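Local coordinates for putative glycosyl hydrolase (Bacteroides thetaiotaomicron VPI-5482, PDB 3K11), which is a putative glycosyl hydrolase of family 88 that probably acts as a hydrolase on carbohydrate substrates, although its exact activity is not established, at residues 70-75 with 133-138; 113-118 with 164-169; 271-276 with 332-337. All blocks are in the same frame, centred on the assembly; numbering follows the deposited sequence.

Interaction 1: residues 70-75 with 133-138; sequences AQLERG and SQLLQI
S133, Q134 and L135 open helix 133-139 and meet L72 and R74, at the point where the small antiparallel sheet of strands 51-53, 59-60 and 70-72 leans on the helical body of the six-hairpin fold expected for this family. S133 adds little: its OG stands obliquely to the guanidinium, 4.2 Å from R74 NH2. Q134 does more. Its side chain, extended beyond CG, and that of R74 reach toward each other tip to tip, and Q134 NE2 lies over one face of the guanidinium, toward its rim, with the amide plane 19° from the guanidinium plane. The nearest pair is Q134 NE2 to R74 CZ at 3.3 Å; since NE2 and the arginine nitrogens are all donors, this is stacking and not bonding. The opposite face of the guanidinium has Q71 OE1 above its centre. R74 bends at chi2 (-62°), which sets R74 CD 3.5 Å from Q134 NE2. The guanidinium is also held by a 2.8 Å hydrogen bond from R74 NH1 to L72 O and by a salt bridge from NH2 to D132, the residue just before the helix, whose carboxylate also accepts from the backbone N of L72 and of Q134. R74 further packs on S9 of the second subunit. Q134 OE1 also touches L72 CD1 at 3.7 Å. L135 completes the contact with apolar packing: the two leucines cross at about a right angle, and the single methyl L135 CD2 rests 3.5 Å from L72 CG and 3.6 Å from L72 CD1.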
ATOM      1  N   ALA A  70     -35.906  36.985 -15.801  1.00 26.08           N
ATOM      2  CA  ALA A  70     -34.620  37.423 -15.239  1.00 25.39           C
ATOM      3  C   ALA A  70     -33.851  36.259 -14.630  1.00 25.66           C
ATOM      4  O   ALA A  70     -34.455  35.382 -13.968  1.00 22.53           O
ATOM      5  CB  ALA A  70     -34.854  38.513 -14.183  1.00 24.80           C
ATOM      6  N   GLN A  71     -32.521  36.236 -14.858  1.00 20.95           N
ATOM      7  CA  GLN A  71     -31.664  35.285 -14.213  1.00 22.62           C
ATOM      8  C   GLN A  71     -30.300  35.932 -14.000  1.00 21.98           C
ATOM      9  O   GLN A  71     -29.952  36.898 -14.672  1.00 22.06           O
ATOM     10  CB  GLN A  71     -31.503  34.028 -15.046  1.00 22.20           C
ATOM     11  CG  GLN A  71     -30.809  34.269 -16.367  1.00 22.18           C
ATOM     12  CD  GLN A  71     -30.507  33.009 -17.134  1.00 29.98           C
ATOM     13  OE1 GLN A  71     -31.044  31.930 -16.843  1.00 28.12           O
ATOM     14  NE2 GLN A  71     -29.618  33.130 -18.111  1.00 25.50           N
ATOM     15  N   LEU A  72     -29.519  35.367 -13.111  1.00 23.04           N
ATOM     16  CA  LEU A  72     -28.130  35.788 -12.981  1.00 23.31           C
ATOM     17  C   LEU A  72     -27.426  35.366 -14.276  1.00 23.48           C
ATOM     18  O   LEU A  72     -27.651  34.257 -14.781  1.00 22.73           O
ATOM     19  CB  LEU A  72     -27.492  35.107 -11.777  1.00 24.71           C
ATOM     20  CG  LEU A  72     -28.116  35.359 -10.393  1.00 24.61           C
ATOM     21  CD1 LEU A  72     -27.320  34.695  -9.335  1.00 23.41           C
ATOM     22  CD2 LEU A  72     -28.242  36.891 -10.165  1.00 21.50           C
ATOM     23  N   GLU A  73     -26.606  36.241 -14.824  1.00 22.52           N
ATOM     24  CA  GLU A  73     -25.851  35.924 -16.035  1.00 22.20           C
ATOM     25  C   GLU A  73     -25.003  34.680 -15.792  1.00 22.86           C
ATOM     26  O   GLU A  73     -24.309  34.574 -14.760  1.00 24.24           O
ATOM     27  CB  GLU A  73     -24.951  37.114 -16.425  1.00 23.89           C
ATOM     28  CG  GLU A  73     -24.165  36.819 -17.685  1.00 23.87           C
ATOM     29  CD  GLU A  73     -23.302  37.939 -18.133  1.00 25.80           C
ATOM     30  OE1 GLU A  73     -23.164  38.921 -17.392  1.00 24.77           O
ATOM     31  OE2 GLU A  73     -22.718  37.795 -19.227  1.00 27.81           O
ATOM     32  N   ARG A  74     -25.027  33.732 -16.725  1.00 22.23           N
ATOM     33  CA  ARG A  74     -24.318  32.503 -16.501  1.00 22.22           C
ATOM     34  C   ARG A  74     -22.881  32.613 -16.982  1.00 25.64           C
ATOM     35  O   ARG A  74     -22.636  32.699 -18.172  1.00 28.58           O
ATOM     36  CB  ARG A  74     -25.018  31.371 -17.231  1.00 23.59           C
ATOM     37  CG  ARG A  74     -26.485  31.191 -16.904  1.00 27.41           C
ATOM     38  CD  ARG A  74     -26.660  30.878 -15.516  1.00 27.48           C
ATOM     39  NE  ARG A  74     -27.953  30.271 -15.175  1.00 28.59           N
ATOM     40  CZ  ARG A  74     -28.822  30.729 -14.273  1.00 30.88           C
ATOM     41  NH1 ARG A  74     -28.686  31.919 -13.695  1.00 27.12           N
ATOM     42  NH2 ARG A  74     -29.867  29.990 -13.962  1.00 30.49           N
ATOM     43  N   GLY A  75     -21.945  32.670 -16.063  1.00 25.53           N
ATOM     44  CA  GLY A  75     -20.516  32.539 -16.378  1.00 26.17           C
ATOM     45  C   GLY A  75     -20.164  31.081 -16.155  1.00 28.38           C
ATOM     46  O   GLY A  75     -21.055  30.265 -16.009  1.00 30.97           O
ATOM     47  N   SER A 133     -33.483  29.281 -10.734  1.00 27.72           N
ATOM     48  CA  SER A 133     -33.123  28.228  -9.791  1.00 29.58           C
ATOM     49  C   SER A 133     -31.926  28.592  -8.904  1.00 28.34           C
ATOM     50  O   SER A 133     -31.810  28.099  -7.776  1.00 29.63           O
ATOM     51  CB  SER A 133     -32.811  26.956 -10.553  1.00 31.30           C
ATOM     52  OG  SER A 133     -31.695  27.176 -11.399  1.00 35.93           O
ATOM     53  N   GLN A 134     -31.028  29.463  -9.378  1.00 26.49           N
ATOM     54  CA  GLN A 134     -29.884  29.867  -8.550  1.00 25.39           C
ATOM     55  C   GLN A 134     -30.364  30.704  -7.382  1.00 27.77           C
ATOM     56  O   GLN A 134     -29.775  30.699  -6.290  1.00 28.55           O
ATOM     57  CB  GLN A 134     -28.843  30.637  -9.382  1.00 24.92           C
ATOM     58  CG  GLN A 134     -28.122  29.748 -10.398  1.00 29.14           C
ATOM     59  CD  GLN A 134     -26.877  30.398 -11.001  1.00 25.37           C
ATOM     60  OE1 GLN A 134     -26.313  31.328 -10.422  1.00 28.53           O
ATOM     61  NE2 GLN A 134     -26.428  29.882 -12.155  1.00 25.66           N
ATOM     62  N   LEU A 135     -31.436  31.452  -7.598  1.00 27.42           N
ATOM     63  CA  LEU A 135     -31.989  32.251  -6.523  1.00 26.95           C
ATOM     64  C   LEU A 135     -32.785  31.413  -5.539  1.00 28.36           C
ATOM     65  O   LEU A 135     -32.857  31.746  -4.346  1.00 29.22           O
ATOM     66  CB  LEU A 135     -32.795  33.443  -7.064  1.00 24.44           C
ATOM     67  CG  LEU A 135     -31.929  34.687  -7.192  1.00 24.33           C
ATOM     68  CD1 LEU A 135     -31.546  35.207  -5.801  1.00 22.99           C
ATOM     69  CD2 LEU A 135     -30.704  34.555  -8.127  1.00 24.99           C
ATOM     70  N   LEU A 136     -33.382  30.330  -6.008  1.00 26.69           N
ATOM     71  CA  LEU A 136     -34.073  29.453  -5.086  1.00 29.60           C
ATOM     72  C   LEU A 136     -33.105  28.772  -4.107  1.00 29.75           C
ATOM     73  O   LEU A 136     -33.480  28.432  -2.980  1.00 30.81           O
ATOM     74  CB  LEU A 136     -34.939  28.427  -5.850  1.00 31.11           C
ATOM     75  CG  LEU A 136     -36.137  29.074  -6.572  1.00 31.21           C
ATOM     76  CD1 LEU A 136     -36.862  27.990  -7.318  1.00 37.30           C
ATOM     77  CD2 LEU A 136     -37.095  29.825  -5.652  1.00 37.63           C
ATOM     78  N   GLN A 137     -31.852  28.599  -4.519  1.00 28.10           N
ATOM     79  CA  GLN A 137     -30.849  27.999  -3.667  1.00 27.95           C
ATOM     80  C   GLN A 137     -30.549  28.970  -2.518  1.00 27.50           C
ATOM     81  O   GLN A 137     -30.427  28.559  -1.372  1.00 29.79           O
ATOM     82  CB  GLN A 137     -29.567  27.705  -4.459  1.00 31.51           C
ATOM     83  CG  GLN A 137     -28.577  26.964  -3.633  1.00 26.48           C
ATOM     84  CD  GLN A 137     -27.286  26.589  -4.328  1.00 28.24           C
ATOM     85  OE1 GLN A 137     -26.753  27.358  -5.135  1.00 28.32           O
ATOM     86  NE2 GLN A 137     -26.735  25.432  -3.958  1.00 27.87           N
ATOM     87  N   ILE A 138     -30.455  30.249  -2.859  1.00 23.87           N
ATOM     88  CA  ILE A 138     -30.141  31.309  -1.900  1.00 23.12           C
ATOM     89  C   ILE A 138     -31.319  31.551  -1.004  1.00 23.95           C
ATOM     90  O   ILE A 138     -31.171  31.696   0.204  1.00 25.76           O
ATOM     91  CB  ILE A 138     -29.755  32.624  -2.634  1.00 23.64           C
ATOM     92  CG1 ILE A 138     -28.429  32.413  -3.396  1.00 23.03           C
ATOM     93  CG2 ILE A 138     -29.680  33.817  -1.657  1.00 25.17           C
ATOM     94  CD1 ILE A 138     -28.154  33.360  -4.551  1.00 22.31           C
TER

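Interaction 2: residues 113-118 with 164-169; sequences FLAEVA and LPVDGL
A115 and L169 carry most of this contact, in which the first turn of helix 167-180 packs on the side of helix 101-128 around A115 and A118. The two branches of L169 divide the work. L169 CD1 lies against the helix backbone, 3.8 Å from A115 CA, while L169 CD2 reaches the methyl of the next turn, 4.2 Å from A118 CB. Chi1 (-67°) puts L169 CG, the branch point of these two methyls, beside the backbone N. L169 CD1 also brushes L114 CB at 4.4 Å. A115 CB also abuts the backbone of the preceding loop, 3.4 Å from P165 O, and touches the proline ring at P165 CG, 4.2 Å away. The small alanine lets the chains come close: the CA atoms of A115 and V166 are 5.9 Å apart.

Behind these first contacts, P165 is the centre of an inverse gamma turn, in which V166 N makes a weak hydrogen bond to L164 O, and V166 takes the N-cap position of the helix. D167 OD1, at the helix start, is hydrogen-bonded to Q171 NE2 and Y217 OH. L164 packs back on Q108, F111 and R112 of helix 101-128, whereas M154 of helix 148-160 and I138 of helix 133-139 also pack on L169. The result is apolar packing of a helix start on a helix side, consistent with the alpha/alpha toroid of six-hairpin glycosidases.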
ATOM      1  N   PHE A 113     -24.091  42.565  -4.523  1.00 23.90           N
ATOM      2  CA  PHE A 113     -24.946  42.290  -5.651  1.00 22.81           C
ATOM      3  C   PHE A 113     -26.006  41.285  -5.233  1.00 25.26           C
ATOM      4  O   PHE A 113     -27.177  41.475  -5.489  1.00 22.30           O
ATOM      5  CB  PHE A 113     -24.118  41.729  -6.818  1.00 25.13           C
ATOM      6  CG  PHE A 113     -24.956  41.117  -7.922  1.00 21.43           C
ATOM      7  CD1 PHE A 113     -25.723  41.932  -8.750  1.00 20.01           C
ATOM      8  CD2 PHE A 113     -24.984  39.754  -8.121  1.00 24.59           C
ATOM      9  CE1 PHE A 113     -26.492  41.386  -9.767  1.00 21.38           C
ATOM     10  CE2 PHE A 113     -25.741  39.191  -9.131  1.00 23.50           C
ATOM     11  CZ  PHE A 113     -26.500  40.008  -9.959  1.00 23.96           C
ATOM     12  N   LEU A 114     -25.602  40.195  -4.607  1.00 21.86           N
ATOM     13  CA  LEU A 114     -26.577  39.196  -4.164  1.00 22.75           C
ATOM     14  C   LEU A 114     -27.560  39.795  -3.146  1.00 23.32           C
ATOM     15  O   LEU A 114     -28.761  39.510  -3.207  1.00 24.68           O
ATOM     16  CB  LEU A 114     -25.874  37.983  -3.579  1.00 23.94           C
ATOM     17  CG  LEU A 114     -25.097  37.101  -4.569  1.00 26.83           C
ATOM     18  CD1 LEU A 114     -24.370  35.996  -3.800  1.00 24.04           C
ATOM     19  CD2 LEU A 114     -26.012  36.530  -5.672  1.00 23.59           C
ATOM     20  N   ALA A 115     -27.053  40.604  -2.216  1.00 24.78           N
ATOM     21  CA  ALA A 115     -27.930  41.302  -1.220  1.00 24.63           C
ATOM     22  C   ALA A 115     -28.929  42.228  -1.893  1.00 26.09           C
ATOM     23  O   ALA A 115     -30.098  42.347  -1.477  1.00 23.21           O
ATOM     24  CB  ALA A 115     -27.071  42.099  -0.205  1.00 24.72           C
ATOM     25  N   GLU A 116     -28.471  42.912  -2.930  1.00 23.01           N
ATOM     26  CA  GLU A 116     -29.311  43.833  -3.642  1.00 23.88           C
ATOM     27  C   GLU A 116     -30.412  43.105  -4.393  1.00 25.08           C
ATOM     28  O   GLU A 116     -31.553  43.530  -4.346  1.00 24.37           O
ATOM     29  CB  GLU A 116     -28.477  44.603  -4.644  1.00 23.29           C
ATOM     30  CG  GLU A 116     -29.276  45.621  -5.422  1.00 28.70           C
ATOM     31  CD  GLU A 116     -28.444  46.292  -6.475  1.00 32.72           C
ATOM     32  OE1 GLU A 116     -27.342  45.778  -6.818  1.00 41.69           O
ATOM     33  OE2 GLU A 116     -28.922  47.320  -6.971  1.00 34.56           O
ATOM     34  N   VAL A 117     -30.060  42.044  -5.127  1.00 24.28           N
ATOM     35  CA  VAL A 117     -31.045  41.429  -6.028  1.00 24.79           C
ATOM     36  C   VAL A 117     -31.933  40.388  -5.374  1.00 23.06           C
ATOM     37  O   VAL A 117     -33.052  40.172  -5.831  1.00 24.50           O
ATOM     38  CB  VAL A 117     -30.384  40.851  -7.338  1.00 22.41           C
ATOM     39  CG1 VAL A 117     -29.632  41.969  -8.101  1.00 24.95           C
ATOM     40  CG2 VAL A 117     -29.513  39.656  -7.056  1.00 22.12           C
ATOM     41  N   ALA A 118     -31.475  39.768  -4.296  1.00 23.98           N
ATOM     42  CA  ALA A 118     -32.240  38.688  -3.660  1.00 26.85           C
ATOM     43  C   ALA A 118     -33.708  39.034  -3.378  1.00 24.67           C
ATOM     44  O   ALA A 118     -34.612  38.257  -3.726  1.00 25.37           O
ATOM     45  CB  ALA A 118     -31.536  38.193  -2.402  1.00 27.87           C
ATOM     46  N   LEU A 164     -21.563  46.076   5.090  1.00 26.24           N
ATOM     47  CA  LEU A 164     -21.898  44.990   4.147  1.00 25.80           C
ATOM     48  C   LEU A 164     -23.314  44.491   4.452  1.00 25.78           C
ATOM     49  O   LEU A 164     -23.549  43.900   5.520  1.00 26.06           O
ATOM     50  CB  LEU A 164     -20.883  43.854   4.300  1.00 25.44           C
ATOM     51  CG  LEU A 164     -21.046  42.723   3.295  1.00 21.79           C
ATOM     52  CD1 LEU A 164     -20.751  43.191   1.866  1.00 22.88           C
ATOM     53  CD2 LEU A 164     -20.163  41.492   3.679  1.00 24.69           C
ATOM     54  N   PRO A 165     -24.279  44.724   3.541  1.00 26.04           N
ATOM     55  CA  PRO A 165     -25.667  44.487   3.909  1.00 25.21           C
ATOM     56  C   PRO A 165     -26.162  43.042   3.732  1.00 24.82           C
ATOM     57  O   PRO A 165     -27.230  42.804   3.150  1.00 26.87           O
ATOM     58  CB  PRO A 165     -26.410  45.497   3.021  1.00 27.50           C
ATOM     59  CG  PRO A 165     -25.638  45.455   1.783  1.00 26.97           C
ATOM     60  CD  PRO A 165     -24.185  45.287   2.179  1.00 27.87           C
ATOM     61  N   VAL A 166     -25.441  42.099   4.336  1.00 24.62           N
ATOM     62  CA  VAL A 166     -25.719  40.671   4.174  1.00 24.56           C
ATOM     63  C   VAL A 166     -26.412  40.020   5.379  1.00 25.42           C
ATOM     64  O   VAL A 166     -26.606  38.796   5.409  1.00 25.10           O
ATOM     65  CB  VAL A 166     -24.438  39.896   3.813  1.00 26.18           C
ATOM     66  CG1 VAL A 166     -23.953  40.241   2.406  1.00 21.88           C
ATOM     67  CG2 VAL A 166     -23.339  40.063   4.864  1.00 20.93           C
ATOM     68  N   ASP A 167     -26.892  40.817   6.337  1.00 23.53           N
ATOM     69  CA  ASP A 167     -27.528  40.207   7.505  1.00 25.18           C
ATOM     70  C   ASP A 167     -28.766  39.417   7.120  1.00 25.32           C
ATOM     71  O   ASP A 167     -28.987  38.346   7.663  1.00 24.41           O
ATOM     72  CB  ASP A 167     -27.906  41.224   8.570  1.00 27.00           C
ATOM     73  CG  ASP A 167     -28.446  40.539   9.831  1.00 33.12           C
ATOM     74  OD1 ASP A 167     -27.678  39.804  10.483  1.00 27.22           O
ATOM     75  OD2 ASP A 167     -29.652  40.686  10.125  1.00 27.51           O
ATOM     76  N   GLY A 168     -29.570  39.911   6.183  1.00 25.04           N
ATOM     77  CA  GLY A 168     -30.773  39.167   5.806  1.00 26.03           C
ATOM     78  C   GLY A 168     -30.423  37.801   5.228  1.00 25.70           C
ATOM     79  O   GLY A 168     -31.031  36.767   5.582  1.00 23.27           O
ATOM     80  N   LEU A 169     -29.384  37.757   4.395  1.00 25.08           N
ATOM     81  CA  LEU A 169     -28.967  36.486   3.798  1.00 23.75           C
ATOM     82  C   LEU A 169     -28.398  35.547   4.855  1.00 23.68           C
ATOM     83  O   LEU A 169     -28.686  34.359   4.837  1.00 23.75           O
ATOM     84  CB  LEU A 169     -27.937  36.708   2.677  1.00 25.66           C
ATOM     85  CG  LEU A 169     -28.477  37.432   1.429  1.00 28.21           C
ATOM     86  CD1 LEU A 169     -27.352  37.990   0.598  1.00 25.60           C
ATOM     87  CD2 LEU A 169     -29.278  36.426   0.639  1.00 32.29           C
TER

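Interaction 3: residues 271-276 with 332-337; sequences ALLTAC and YVYCLA
Two neighbouring helices of what is probably the (alpha/alpha) toroid of the six-hairpin clan, 265-281 and 326-342, run in roughly the same direction here; their short segments cross at 31°, with axes 9.5 Å apart at closest approach. C335 lies at the middle of the interface. Its side chain is held between L272, L273 and C276: C335 SG comes 3.6 Å from L273 N and 3.9 Å from C276 SG, the two sulfurs meeting in an apolar contact and not as a disulfide. On the L272 side the fit is tight, since L272 CD2 presses to 3.5 Å from C335 CB, less than usual for two carbons. The same methyl, L272 CD2, continues to the ring of Y332, where it lies 3.7 Å from Y332 CD1, and the two side chains cross at about a right angle.

L273 serves the Y334 ring. Chi1 (-176°) puts L273 CG anti to the backbone N, and chi2 (46°) then carries L273 CD1 to 3.5 Å from Y334 CE2, again with the side chains crossing at about a right angle. C276 CB adds a looser contact, 4.4 Å from Y334 CE2.

All six touching residues are buried and the chemistry across the interface is apolar. L273 also packs on F205 of helix 202-217, while the ring of Y334 meets that of W405 in helix 400-416. L272 turns to F296 and H299 of helix 289-304, and Y332 meets W313, at strand 313-314, edge-to-face.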
ATOM      1  N   ALA A 271     -12.665  17.816   5.994  1.00 24.08           N
ATOM      2  CA  ALA A 271     -12.562  17.516   7.430  1.00 22.31           C
ATOM      3  C   ALA A 271     -11.348  18.239   8.025  1.00 23.07           C
ATOM      4  O   ALA A 271     -11.390  18.739   9.154  1.00 24.86           O
ATOM      5  CB  ALA A 271     -12.393  16.002   7.656  1.00 23.02           C
ATOM      6  N   LEU A 272     -10.252  18.278   7.277  1.00 23.38           N
ATOM      7  CA  LEU A 272      -9.030  18.982   7.737  1.00 22.82           C
ATOM      8  C   LEU A 272      -9.282  20.478   7.812  1.00 23.57           C
ATOM      9  O   LEU A 272      -8.880  21.156   8.775  1.00 23.70           O
ATOM     10  CB  LEU A 272      -7.856  18.653   6.790  1.00 21.98           C
ATOM     11  CG  LEU A 272      -6.427  18.870   7.364  1.00 23.73           C
ATOM     12  CD1 LEU A 272      -6.123  17.970   8.603  1.00 24.79           C
ATOM     13  CD2 LEU A 272      -5.384  18.681   6.257  1.00 22.76           C
ATOM     14  N   LEU A 273      -9.994  20.979   6.799  1.00 21.80           N
ATOM     15  CA  LEU A 273     -10.351  22.405   6.715  1.00 22.14           C
ATOM     16  C   LEU A 273     -11.329  22.784   7.801  1.00 21.15           C
ATOM     17  O   LEU A 273     -11.243  23.890   8.358  1.00 23.89           O
ATOM     18  CB  LEU A 273     -10.866  22.737   5.294  1.00 22.06           C
ATOM     19  CG  LEU A 273     -11.207  24.174   4.922  1.00 30.46           C
ATOM     20  CD1 LEU A 273     -10.192  25.170   5.337  1.00 20.80           C
ATOM     21  CD2 LEU A 273     -11.465  24.268   3.410  1.00 28.71           C
ATOM     22  N   THR A 274     -12.267  21.900   8.110  1.00 23.53           N
ATOM     23  CA  THR A 274     -13.193  22.143   9.231  1.00 23.64           C
ATOM     24  C   THR A 274     -12.455  22.335  10.542  1.00 24.13           C
ATOM     25  O   THR A 274     -12.734  23.261  11.315  1.00 24.35           O
ATOM     26  CB  THR A 274     -14.160  20.963   9.399  1.00 24.18           C
ATOM     27  OG1 THR A 274     -14.927  20.850   8.203  1.00 26.31           O
ATOM     28  CG2 THR A 274     -15.123  21.199  10.556  1.00 24.14           C
ATOM     29  N   ALA A 275     -11.491  21.461  10.815  1.00 23.11           N
ATOM     30  CA  ALA A 275     -10.668  21.613  12.021  1.00 22.68           C
ATOM     31  C   ALA A 275      -9.969  22.968  12.036  1.00 23.75           C
ATOM     32  O   ALA A 275      -9.932  23.633  13.061  1.00 24.51           O
ATOM     33  CB  ALA A 275      -9.675  20.464  12.107  1.00 21.11           C
ATOM     34  N   CYS A 276      -9.399  23.405  10.899  1.00 23.20           N
ATOM     35  CA  CYS A 276      -8.790  24.739  10.818  1.00 23.12           C
ATOM     36  C   CYS A 276      -9.796  25.848  11.058  1.00 23.07           C
ATOM     37  O   CYS A 276      -9.507  26.755  11.815  1.00 24.04           O
ATOM     38  CB  CYS A 276      -8.120  24.954   9.449  1.00 22.89           C
ATOM     39  SG  CYS A 276      -6.659  23.913   9.168  1.00 25.26           S
ATOM     40  N   TYR A 332      -5.193  20.489   1.327  1.00 23.80           N
ATOM     41  CA  TYR A 332      -4.164  20.071   2.266  1.00 22.76           C
ATOM     42  C   TYR A 332      -3.054  21.082   2.381  1.00 23.40           C
ATOM     43  O   TYR A 332      -2.548  21.350   3.484  1.00 24.18           O
ATOM     44  CB  TYR A 332      -3.562  18.732   1.922  1.00 23.86           C
ATOM     45  CG  TYR A 332      -4.592  17.609   1.850  1.00 21.49           C
ATOM     46  CD1 TYR A 332      -5.628  17.511   2.773  1.00 26.04           C
ATOM     47  CD2 TYR A 332      -4.486  16.617   0.907  1.00 26.78           C
ATOM     48  CE1 TYR A 332      -6.551  16.467   2.703  1.00 27.13           C
ATOM     49  CE2 TYR A 332      -5.414  15.562   0.834  1.00 26.18           C
ATOM     50  CZ  TYR A 332      -6.443  15.512   1.724  1.00 26.86           C
ATOM     51  OH  TYR A 332      -7.390  14.499   1.649  1.00 27.43           O
ATOM     52  N   VAL A 333      -2.632  21.620   1.254  1.00 22.94           N
ATOM     53  CA  VAL A 333      -1.572  22.667   1.281  1.00 23.23           C
ATOM     54  C   VAL A 333      -2.029  23.852   2.149  1.00 24.24           C
ATOM     55  O   VAL A 333      -1.257  24.357   2.959  1.00 21.14           O
ATOM     56  CB  VAL A 333      -1.196  23.138  -0.147  1.00 21.62           C
ATOM     57  CG1 VAL A 333      -0.282  24.391  -0.136  1.00 20.03           C
ATOM     58  CG2 VAL A 333      -0.497  21.966  -0.927  1.00 21.34           C
ATOM     59  N   TYR A 334      -3.254  24.314   1.943  1.00 24.37           N
ATOM     60  CA  TYR A 334      -3.770  25.402   2.762  1.00 23.04           C
ATOM     61  C   TYR A 334      -3.715  24.997   4.230  1.00 24.68           C
ATOM     62  O   TYR A 334      -3.262  25.764   5.076  1.00 23.60           O
ATOM     63  CB  TYR A 334      -5.212  25.817   2.427  1.00 23.09           C
ATOM     64  CG  TYR A 334      -5.775  26.645   3.567  1.00 23.02           C
ATOM     65  CD1 TYR A 334      -5.384  27.969   3.749  1.00 21.48           C
ATOM     66  CD2 TYR A 334      -6.637  26.094   4.514  1.00 23.54           C
ATOM     67  CE1 TYR A 334      -5.850  28.696   4.822  1.00 26.42           C
ATOM     68  CE2 TYR A 334      -7.088  26.831   5.627  1.00 23.01           C
ATOM     69  CZ  TYR A 334      -6.690  28.131   5.753  1.00 23.35           C
ATOM     70  OH  TYR A 334      -7.133  28.902   6.804  1.00 23.63           O
ATOM     71  N   CYS A 335      -4.278  23.836   4.546  1.00 22.68           N
ATOM     72  CA  CYS A 335      -4.365  23.460   5.945  1.00 22.70           C
ATOM     73  C   CYS A 335      -3.006  23.375   6.612  1.00 24.08           C
ATOM     74  O   CYS A 335      -2.856  23.746   7.759  1.00 23.09           O
ATOM     75  CB  CYS A 335      -5.049  22.128   6.101  1.00 22.17           C
ATOM     76  SG  CYS A 335      -6.824  22.265   5.660  1.00 24.74           S
ATOM     77  N   LEU A 336      -2.045  22.810   5.899  1.00 22.31           N
ATOM     78  CA  LEU A 336      -0.714  22.616   6.457  1.00 23.09           C
ATOM     79  C   LEU A 336      -0.002  23.937   6.649  1.00 24.09           C
ATOM     80  O   LEU A 336       0.554  24.197   7.736  1.00 25.00           O
ATOM     81  CB  LEU A 336       0.091  21.658   5.586  1.00 23.70           C
ATOM     82  CG  LEU A 336      -0.352  20.206   5.529  1.00 25.56           C
ATOM     83  CD1 LEU A 336       0.410  19.470   4.381  1.00 23.76           C
ATOM     84  CD2 LEU A 336      -0.253  19.465   6.931  1.00 22.74           C
ATOM     85  N   ALA A 337      -0.046  24.815   5.643  1.00 22.07           N
ATOM     86  CA  ALA A 337       0.597  26.139   5.771  1.00 20.02           C
ATOM     87  C   ALA A 337      -0.052  26.917   6.912  1.00 20.77           C
ATOM     88  O   ALA A 337       0.641  27.581   7.701  1.00 21.81           O
ATOM     89  CB  ALA A 337       0.486  26.900   4.459  1.00 20.37           C
TER

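Interactions 1 and 2 form one continuous patch, with centres about 14 Å apart: I138 CG2 touches L169 CD2 at 3.5 Å, and L72 CD2 meets F113 CE2 at 3.6 Å, so helices 101-128, 133-139 and 167-180 and the small sheet share apolar packing. Interaction 1 is only partly buried and mixes a stacked amide and guanidinium with a leucine pair, whereas interaction 2 is buried and built on alanines and a leucine. Interaction 3 is the deepest, its centre about 8 Å from that of the chain against about 23 Å for the others. It joins other helices through cysteines, leucines and tyrosines, and its nearest atoms are about 17 Å from interaction 1.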